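Serine-pyruvate aminotransferase (AgxT) (Sulfolobus solfataricus, PDB 3ZRP) is a pyridoxal 5'-phosphate-dependent aminotransferase of class V that probably transfers amino groups between serine and pyruvate and between alanine and glyoxylate. Local coordinates at residues L6-P10 / F336-H340; P116-E120 / D148-I153. One frame throughout, in Å; residues are numbered along the deposited sequence. Where two conformers were deposited one is given.

Interaction 1 of 2, residues L6-P10 / F336-H340; sequences LHVGP and FRIGH
Leu6 and Val8, in the loop that opens the modelled chain, lie against Gly339 and Arg337 of strand 335-339 in a buried backbone and side-chain contact, joining the N-terminal segment to a strand late in the sequence. The backbones come nearest at His7 and Gly339, whose CA atoms are 4.8 Å apart. Beside this point the backbone N of Gly339 gives a weak hydrogen bond to Leu6 O, 3.3 Å long but nearly straight (165°). The Leu6 side chain rests on the carbonyl at the other side of the glycine: its CB comes to 3.1 Å from Gly339 O, and CG and CD2 also flank that oxygen. Gly339, with no side chain, lets the loop come this close: its CA is 4.1 Å from His7 O.

Strand 335-339 is the middle of a three-stranded antiparallel sheet, between 301-305 and 326-327, and bonds to both neighbours through its backbone. From it Arg337 reaches toward the cofactor site of this class V aminotransferase. Its chain is bent at chi3 (-71°), and the guanidinium gives hydrogen bonds to Pro327 O through NE and to Thr138 O through NH1, Thr138 being one of the residues that bind pyridoxal phosphate.

Val8 crosses the arginine at about a right angle and sets CG1 over one face of the guanidinium, 3.7 Å from Arg337 NH1 and offset toward the rim. The same valine side chain lies about 6 Å from the bound cofactor, nearest atoms. His7 turns its CB away from the strand and packs on Glu324 and on Thr29 of the second subunit. Its imidazole bonds within the loop: ND1 donates to Val8 O over 2.7 Å, in the ring plane but well above the carbonyl plane, which ties the ring to the backbone just before Gly9.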
# COMPACT_ATOMS: atom_id res chain seq x y z
N LEU A 6 10.01 7.40 -21.21
CA LEU A 6 10.92 7.75 -20.07
C LEU A 6 10.28 8.77 -19.12
O LEU A 6 10.45 9.99 -19.26
CB LEU A 6 12.27 8.21 -20.62
CG LEU A 6 13.10 7.16 -21.38
CD1 LEU A 6 14.27 7.82 -22.11
CD2 LEU A 6 13.60 6.01 -20.46
N HIS A 7 9.55 8.23 -18.14
CA HIS A 7 8.70 9.00 -17.20
C HIS A 7 9.22 8.93 -15.75
O HIS A 7 10.00 8.04 -15.40
CB HIS A 7 7.27 8.44 -17.25
CG HIS A 7 6.22 9.37 -16.71
ND1 HIS A 7 5.94 9.46 -15.36
CD2 HIS A 7 5.38 10.22 -17.33
CE1 HIS A 7 4.98 10.35 -15.17
NE2 HIS A 7 4.62 10.83 -16.35
N VAL A 8 8.79 9.88 -14.91
CA VAL A 8 8.98 9.78 -13.46
C VAL A 8 8.08 8.67 -12.90
O VAL A 8 6.85 8.77 -12.89
CB VAL A 8 8.77 11.12 -12.70
CG1 VAL A 8 9.79 12.16 -13.17
CG2 VAL A 8 7.34 11.64 -12.84
N GLY A 9 8.73 7.61 -12.45
CA GLY A 9 8.07 6.33 -12.22
C GLY A 9 8.09 5.58 -13.54
O GLY A 9 7.06 5.46 -14.20
N PRO A 10 9.29 5.08 -13.94
CA PRO A 10 9.39 4.34 -15.19
C PRO A 10 8.15 3.50 -15.37
O PRO A 10 7.75 2.78 -14.45
CB PRO A 10 10.62 3.44 -14.98
CG PRO A 10 11.25 3.86 -13.68
CD PRO A 10 10.59 5.12 -13.25
N PHE A 336 9.75 20.30 -19.49
CA PHE A 336 9.33 18.91 -19.30
C PHE A 336 10.49 18.15 -18.68
O PHE A 336 11.61 18.65 -18.64
CB PHE A 336 8.83 18.26 -20.62
CG PHE A 336 9.91 18.00 -21.64
CD1 PHE A 336 10.32 19.00 -22.51
CD2 PHE A 336 10.53 16.75 -21.72
CE1 PHE A 336 11.34 18.78 -23.45
CE2 PHE A 336 11.55 16.51 -22.66
CZ PHE A 336 11.95 17.54 -23.53
N ARG A 337 10.24 16.95 -18.18
CA ARG A 337 11.29 16.17 -17.55
C ARG A 337 11.55 14.86 -18.25
O ARG A 337 10.63 14.20 -18.73
CB ARG A 337 10.91 15.88 -16.10
CG ARG A 337 10.96 17.11 -15.20
CD ARG A 337 10.48 16.73 -13.79
NE ARG A 337 9.03 16.49 -13.79
CZ ARG A 337 8.36 15.89 -12.81
NH1 ARG A 337 8.99 15.44 -11.73
NH2 ARG A 337 7.04 15.75 -12.89
N ILE A 338 12.83 14.49 -18.27
CA ILE A 338 13.24 13.18 -18.73
C ILE A 338 13.59 12.34 -17.52
O ILE A 338 14.46 12.70 -16.75
CB ILE A 338 14.47 13.26 -19.69
CG1 ILE A 338 14.25 14.27 -20.82
CG2 ILE A 338 14.79 11.87 -20.27
CD1 ILE A 338 15.54 14.57 -21.62
N GLY A 339 12.92 11.20 -17.37
CA GLY A 339 13.28 10.24 -16.37
C GLY A 339 14.18 9.21 -16.99
O GLY A 339 13.80 8.61 -18.00
N HIS A 340 15.37 9.03 -16.42
CA HIS A 340 16.35 8.09 -16.95
C HIS A 340 16.89 7.30 -15.77
O HIS A 340 17.92 7.62 -15.22
CB HIS A 340 17.48 8.78 -17.76
CG HIS A 340 17.95 10.10 -17.18
ND1 HIS A 340 18.82 10.18 -16.11
CD2 HIS A 340 17.68 11.38 -17.53
CE1 HIS A 340 19.05 11.45 -15.83
NE2 HIS A 340 18.37 12.20 -16.67

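Interaction 2 of 2, residues P116-E120 / D148-I153; sequences PGEVE and DVINKI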
# COMPACT_ATOMS: atom_id res chain seq x y z
N PRO A 116 25.89 22.88 1.78
CA PRO A 116 26.21 22.30 3.08
C PRO A 116 26.48 23.36 4.15
O PRO A 116 26.05 23.19 5.30
CB PRO A 116 27.47 21.49 2.79
CG PRO A 116 27.31 21.07 1.36
CD PRO A 116 26.65 22.22 0.70
N GLY A 117 27.15 24.45 3.78
CA GLY A 117 27.45 25.55 4.72
C GLY A 117 26.23 26.26 5.27
O GLY A 117 26.22 26.69 6.43
N GLU A 118 25.19 26.36 4.45
CA GLU A 118 23.95 27.01 4.86
C GLU A 118 23.16 26.13 5.85
O GLU A 118 22.52 26.66 6.77
CB GLU A 118 23.10 27.38 3.63
CG GLU A 118 23.89 28.24 2.63
CD GLU A 118 23.23 28.38 1.27
OE1 GLU A 118 22.46 27.48 0.84
OE2 GLU A 118 23.50 29.40 0.61
N VAL A 119 23.23 24.80 5.68
CA VAL A 119 22.62 23.87 6.64
C VAL A 119 23.42 23.88 7.95
O VAL A 119 22.84 23.89 9.06
CB VAL A 119 22.47 22.40 6.12
CG1 VAL A 119 21.61 21.56 7.11
CG2 VAL A 119 21.85 22.35 4.71
N GLU A 120 24.75 23.86 7.82
CA GLU A 120 25.65 23.93 8.97
C GLU A 120 25.37 25.15 9.86
O GLU A 120 25.28 25.02 11.07
CB GLU A 120 27.11 23.95 8.51
CG GLU A 120 28.12 23.95 9.65
CD GLU A 120 29.55 24.18 9.16
OE1 GLU A 120 29.74 24.86 8.14
OE2 GLU A 120 30.48 23.70 9.84
N ASP A 148 28.42 15.65 1.83
CA ASP A 148 28.97 16.95 2.27
C ASP A 148 28.11 17.66 3.32
O ASP A 148 28.64 18.21 4.30
CB ASP A 148 29.17 17.87 1.08
CG ASP A 148 30.26 17.39 0.13
OD1 ASP A 148 31.01 16.45 0.46
OD2 ASP A 148 30.34 17.96 -0.97
N VAL A 149 26.78 17.65 3.14
CA VAL A 149 25.86 18.19 4.16
C VAL A 149 26.00 17.47 5.49
O VAL A 149 26.13 18.11 6.55
CB VAL A 149 24.38 18.15 3.70
CG1 VAL A 149 23.46 18.60 4.84
CG2 VAL A 149 24.17 19.02 2.49
N ILE A 150 25.99 16.14 5.46
CA ILE A 150 26.04 15.34 6.69
C ILE A 150 27.39 15.48 7.41
O ILE A 150 27.45 15.55 8.64
CB ILE A 150 25.68 13.87 6.40
CG1 ILE A 150 24.19 13.78 6.03
CG2 ILE A 150 25.99 12.97 7.60
CD1 ILE A 150 23.78 12.41 5.55
N ASN A 151 28.48 15.52 6.63
CA ASN A 151 29.81 15.75 7.19
C ASN A 151 29.82 16.99 8.09
O ASN A 151 30.42 16.97 9.17
CB ASN A 151 30.88 15.85 6.09
CG ASN A 151 32.28 16.16 6.63
OD1 ASN A 151 33.01 15.26 7.05
ND2 ASN A 151 32.66 17.44 6.60
N LYS A 152 29.15 18.04 7.64
CA LYS A 152 29.09 19.29 8.39
C LYS A 152 28.16 19.22 9.60
O LYS A 152 28.49 19.74 10.66
CB LYS A 152 28.70 20.46 7.49
CG LYS A 152 29.79 20.83 6.46
CD LYS A 152 29.47 22.16 5.80
CE LYS A 152 30.50 22.54 4.73
NZ LYS A 152 31.86 22.68 5.33
N ILE A 153 27.00 18.56 9.44
CA ILE A 153 25.95 18.66 10.47
C ILE A 153 25.86 17.52 11.46
O ILE A 153 25.21 17.69 12.49
CB ILE A 153 24.55 18.94 9.86
CG1 ILE A 153 23.99 17.68 9.17
CG2 ILE A 153 24.61 20.15 8.92
CD1 ILE A 153 22.57 17.85 8.62
O HOH W 1 30.58 21.48 10.83
O HOH W 2 31.25 25.33 5.87
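Helices 116-125 and 146-153 pack side by side over the mixed sheet of the cofactor-binding domain, their short segments running 8.6 Å apart at 30° with their N-to-C directions alike. Toward the sheet the contact is apolar. Val119 sends CG1 to 3.8 Å from Ile153 CG2 and turns CG2 to Val149 CG1, with strands 79-83 and 128-134 beneath. At the start of the helix the Pro116 ring lies along Asp148, its CG 3.7 Å from Asp148 CB, and also touches Val149. Asp148 is a calcium ligand in a crystal structure of this protein, although no calcium is bound to this chain.

On the outer side Lys152 stretches across Pro116, its CD 3.6 Å from Pro116 O, then bends at chi4 (-62°). Glu120, with CG anti to its own N (chi1 -177°), crosses this chain at about a right angle. Glu120 OE1 and Lys152 NZ stay 4.1 Å apart, beyond a salt bridge, but one water joins them, and OE2 pairs with Arg124. Opposite charges thus meet through water, so their attraction is probably partly screened, while no direct hydrogen bond joins the two segments and their contact is van der Waals packing.

How the interactions relate
From the N terminus, the chain enters interaction 1 at once with 6-10, then runs through most of the protein before strand 335-339 returns to close that loop of more than 300 residues. Interaction 2 is nested inside it: helix 116-125 leads through strand 128-134 and the hairpin 136-137/142-143 to helix 146-153, closing a loop of only 27 residues. The long closure ties the N-terminal segment to the three-stranded sheet late in the sequence, near the cofactor; the short one joins neighbouring helices on the seven-stranded sheet. The two contacts do not touch, their centres lying 29 Å apart and their nearest atoms about 20 Å.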